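Local coordinates for protein serine protease inhibitor 4, isoform B (Drosophila melanogaster, PDB 4P0F) that probably inhibits serine proteases, and perhaps cysteine proteases, as a member of the serpin family, captured here in its cleaved form, at residues F126-N137 / D150-S161. Sequence-based numbering, arbitrary orientation.
Sequences FSKNVQAAATIN and DLVPADVLNSES
Asn-137 grips the backbone of Val-152 with both ends of its amide: OD1 accepts from Val-152 N at 2.8 Å, nearly straight at 174°, while ND2 donates to Val-152 O at 2.9 Å from above that carbonyl plane (48° out of it). This clamp engages the oxygen and one N-H of a buried amide, which should fix its flip. A water bridges Asn-137 O to Leu-151 N. In the first helical turn, Asn-129 CG stands between its backbone N and carbonyl carbon (chi1 54°), whence ND2 donates to Ala-154 O (2.9 Å), on the face opposite Leu-157 N. Between the asparagines, Ala-133 CB packs against Val-152 O (3.5 Å) and Ala-154 CB. Apolar packing continues past Asn-129: Leu-157 CD1 meets Ile-136 CD1 tip to tip and lies 4.0 Å from Phe-126 CD1, at the ring's edge, whereas Ser-161 CB sits over a ring face in a CH-pi contact. On the solvent side, exposed Ser-127 OG merely abuts exposed Ser-159 CB (3.3 Å), and Val-130, its CB directed away, grazes Ala-154 CB through CG2. Phe-126, Ile-136 and Leu-157 also touch Val-164 of strand 161-174, as expected for helix F packed across beta-sheet A in the serpin fold.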
# COMPACT_ATOMS: atom_id res chain seq x y z
N PHE A 126 -1.98 -9.79 -25.29
CA PHE A 126 -3.05 -8.91 -24.79
C PHE A 126 -4.27 -8.84 -25.71
O PHE A 126 -5.34 -8.41 -25.28
CB PHE A 126 -2.51 -7.49 -24.55
CG PHE A 126 -1.61 -7.37 -23.33
CD1 PHE A 126 -2.09 -7.65 -22.06
CD2 PHE A 126 -0.30 -6.94 -23.46
CE1 PHE A 126 -1.27 -7.52 -20.96
CE2 PHE A 126 0.53 -6.81 -22.37
CZ PHE A 126 0.04 -7.10 -21.11
N SER A 127 -4.13 -9.26 -26.97
CA SER A 127 -5.28 -9.35 -27.86
C SER A 127 -6.23 -10.42 -27.35
O SER A 127 -7.45 -10.32 -27.51
CB SER A 127 -4.84 -9.67 -29.29
OG SER A 127 -4.02 -8.62 -29.78
N LYS A 128 -5.66 -11.45 -26.74
CA LYS A 128 -6.46 -12.45 -26.05
C LYS A 128 -6.55 -12.00 -24.61
O LYS A 128 -5.88 -12.54 -23.72
CB LYS A 128 -5.83 -13.84 -26.16
CG LYS A 128 -5.79 -14.39 -27.57
CD LYS A 128 -5.01 -15.68 -27.63
CE LYS A 128 -4.94 -16.21 -29.07
NZ LYS A 128 -4.05 -17.40 -29.19
N ASN A 129 -7.37 -10.99 -24.38
CA ASN A 129 -7.27 -10.21 -23.15
C ASN A 129 -7.78 -10.97 -21.93
O ASN A 129 -7.31 -10.73 -20.82
CB ASN A 129 -8.02 -8.88 -23.31
CG ASN A 129 -9.44 -9.06 -23.75
OD1 ASN A 129 -9.74 -9.87 -24.62
ND2 ASN A 129 -10.34 -8.28 -23.15
N VAL A 130 -8.71 -11.90 -22.12
CA VAL A 130 -9.18 -12.73 -21.01
C VAL A 130 -8.04 -13.62 -20.53
O VAL A 130 -7.79 -13.76 -19.32
CB VAL A 130 -10.39 -13.59 -21.40
CG1 VAL A 130 -10.76 -14.58 -20.28
CG2 VAL A 130 -11.58 -12.70 -21.72
N GLN A 131 -7.35 -14.23 -21.49
CA GLN A 131 -6.21 -15.09 -21.19
C GLN A 131 -5.09 -14.30 -20.53
O GLN A 131 -4.50 -14.75 -19.54
CB GLN A 131 -5.73 -15.75 -22.48
CG GLN A 131 -4.46 -16.57 -22.37
CD GLN A 131 -4.01 -17.04 -23.74
OE1 GLN A 131 -3.14 -16.43 -24.37
NE2 GLN A 131 -4.62 -18.11 -24.23
N ALA A 132 -4.79 -13.12 -21.05
CA ALA A 132 -3.74 -12.28 -20.48
C ALA A 132 -4.05 -11.83 -19.05
O ALA A 132 -3.18 -11.86 -18.17
CB ALA A 132 -3.50 -11.07 -21.37
N ALA A 133 -5.29 -11.44 -18.80
CA ALA A 133 -5.70 -11.03 -17.48
C ALA A 133 -5.59 -12.21 -16.53
O ALA A 133 -5.11 -12.06 -15.41
CB ALA A 133 -7.12 -10.49 -17.50
N ALA A 134 -6.00 -13.39 -16.98
CA ALA A 134 -5.92 -14.58 -16.14
C ALA A 134 -4.47 -14.86 -15.76
O ALA A 134 -4.19 -15.19 -14.62
CB ALA A 134 -6.54 -15.78 -16.85
N THR A 135 -3.55 -14.72 -16.71
CA THR A 135 -2.13 -14.93 -16.43
C THR A 135 -1.63 -13.96 -15.36
O THR A 135 -0.99 -14.37 -14.39
CB THR A 135 -1.30 -14.78 -17.71
OG1 THR A 135 -1.65 -15.84 -18.60
CG2 THR A 135 0.20 -14.85 -17.42
N ILE A 136 -1.93 -12.69 -15.53
CA ILE A 136 -1.55 -11.66 -14.56
C ILE A 136 -2.19 -11.92 -13.20
O ILE A 136 -1.53 -11.91 -12.16
CB ILE A 136 -1.94 -10.26 -15.07
CG1 ILE A 136 -1.12 -9.91 -16.32
CG2 ILE A 136 -1.74 -9.20 -13.98
CD1 ILE A 136 -1.69 -8.77 -17.18
N ASN A 137 -3.49 -12.17 -13.22
CA ASN A 137 -4.25 -12.23 -11.98
C ASN A 137 -3.95 -13.51 -11.21
O ASN A 137 -3.96 -13.51 -9.98
CB ASN A 137 -5.73 -12.10 -12.28
CG ASN A 137 -6.09 -10.70 -12.76
OD1 ASN A 137 -5.35 -9.74 -12.51
ND2 ASN A 137 -7.20 -10.57 -13.46
N ASP A 150 -8.53 -11.13 -9.23
CA ASP A 150 -8.95 -10.30 -10.35
C ASP A 150 -8.39 -8.89 -10.29
O ASP A 150 -9.14 -7.93 -10.49
CB ASP A 150 -10.48 -10.24 -10.42
CG ASP A 150 -10.98 -9.70 -11.76
OD1 ASP A 150 -10.36 -9.99 -12.81
OD2 ASP A 150 -12.00 -8.98 -11.77
N LEU A 151 -7.09 -8.74 -10.05
CA LEU A 151 -6.49 -7.41 -9.96
C LEU A 151 -6.75 -6.59 -11.22
O LEU A 151 -7.29 -5.49 -11.16
CB LEU A 151 -4.98 -7.49 -9.71
CG LEU A 151 -4.27 -6.13 -9.64
CD1 LEU A 151 -4.66 -5.40 -8.38
CD2 LEU A 151 -2.78 -6.27 -9.72
N VAL A 152 -6.35 -7.14 -12.37
CA VAL A 152 -6.46 -6.43 -13.64
C VAL A 152 -7.58 -7.03 -14.48
O VAL A 152 -7.44 -8.14 -14.97
CB VAL A 152 -5.15 -6.49 -14.44
CG1 VAL A 152 -5.26 -5.66 -15.71
CG2 VAL A 152 -3.99 -6.00 -13.58
N PRO A 153 -8.71 -6.31 -14.63
CA PRO A 153 -9.81 -6.91 -15.39
C PRO A 153 -9.48 -7.04 -16.86
O PRO A 153 -8.74 -6.22 -17.40
CB PRO A 153 -10.97 -5.91 -15.20
CG PRO A 153 -10.54 -4.98 -14.14
CD PRO A 153 -9.05 -4.97 -14.12
N ALA A 154 -10.04 -8.05 -17.51
CA ALA A 154 -9.80 -8.27 -18.92
C ALA A 154 -10.24 -7.05 -19.73
O ALA A 154 -9.64 -6.76 -20.77
CB ALA A 154 -10.54 -9.51 -19.41
N ASP A 155 -11.24 -6.31 -19.25
CA ASP A 155 -11.82 -5.26 -20.07
C ASP A 155 -11.01 -3.96 -20.08
O ASP A 155 -11.40 -3.01 -20.75
CB ASP A 155 -13.29 -4.98 -19.68
CG ASP A 155 -13.49 -4.48 -18.25
OD1 ASP A 155 -12.55 -4.08 -17.53
OD2 ASP A 155 -14.68 -4.45 -17.84
N VAL A 156 -9.86 -3.93 -19.40
CA VAL A 156 -8.93 -2.79 -19.57
C VAL A 156 -7.72 -3.15 -20.41
O VAL A 156 -6.81 -2.33 -20.59
CB VAL A 156 -8.43 -2.20 -18.23
CG1 VAL A 156 -9.60 -1.76 -17.38
CG2 VAL A 156 -7.54 -3.17 -17.49
N LEU A 157 -7.71 -4.37 -20.95
CA LEU A 157 -6.64 -4.87 -21.80
C LEU A 157 -7.17 -5.12 -23.21
O LEU A 157 -8.28 -5.61 -23.36
CB LEU A 157 -6.05 -6.17 -21.24
CG LEU A 157 -5.52 -6.11 -19.80
CD1 LEU A 157 -4.97 -7.46 -19.36
CD2 LEU A 157 -4.45 -5.04 -19.65
N ASN A 158 -6.36 -4.81 -24.22
CA ASN A 158 -6.70 -5.12 -25.61
C ASN A 158 -5.46 -5.10 -26.49
O ASN A 158 -4.34 -5.06 -25.99
CB ASN A 158 -7.77 -4.15 -26.14
CG ASN A 158 -7.30 -2.69 -26.18
OD1 ASN A 158 -6.11 -2.40 -26.26
ND2 ASN A 158 -8.26 -1.78 -26.12
N SER A 159 -5.65 -5.15 -27.81
CA SER A 159 -4.52 -5.25 -28.73
C SER A 159 -3.58 -4.05 -28.68
O SER A 159 -2.46 -4.12 -29.18
CB SER A 159 -5.01 -5.45 -30.17
OG SER A 159 -5.85 -4.38 -30.55
N GLU A 160 -4.04 -2.94 -28.10
CA GLU A 160 -3.21 -1.75 -27.93
C GLU A 160 -2.34 -1.80 -26.67
O GLU A 160 -1.41 -1.00 -26.53
CB GLU A 160 -4.07 -0.48 -27.90
CG GLU A 160 -4.84 -0.21 -29.17
CD GLU A 160 -4.01 0.50 -30.22
OE1 GLU A 160 -3.72 1.71 -30.05
OE2 GLU A 160 -3.63 -0.15 -31.21
N SER A 161 -2.64 -2.71 -25.75
CA SER A 161 -1.86 -2.86 -24.53
C SER A 161 -0.45 -3.30 -24.88
O SER A 161 -0.27 -4.12 -25.78
CB SER A 161 -2.49 -3.89 -23.58
OG SER A 161 -3.82 -3.56 -23.24
O HOH W 1 -5.31 -11.16 -8.83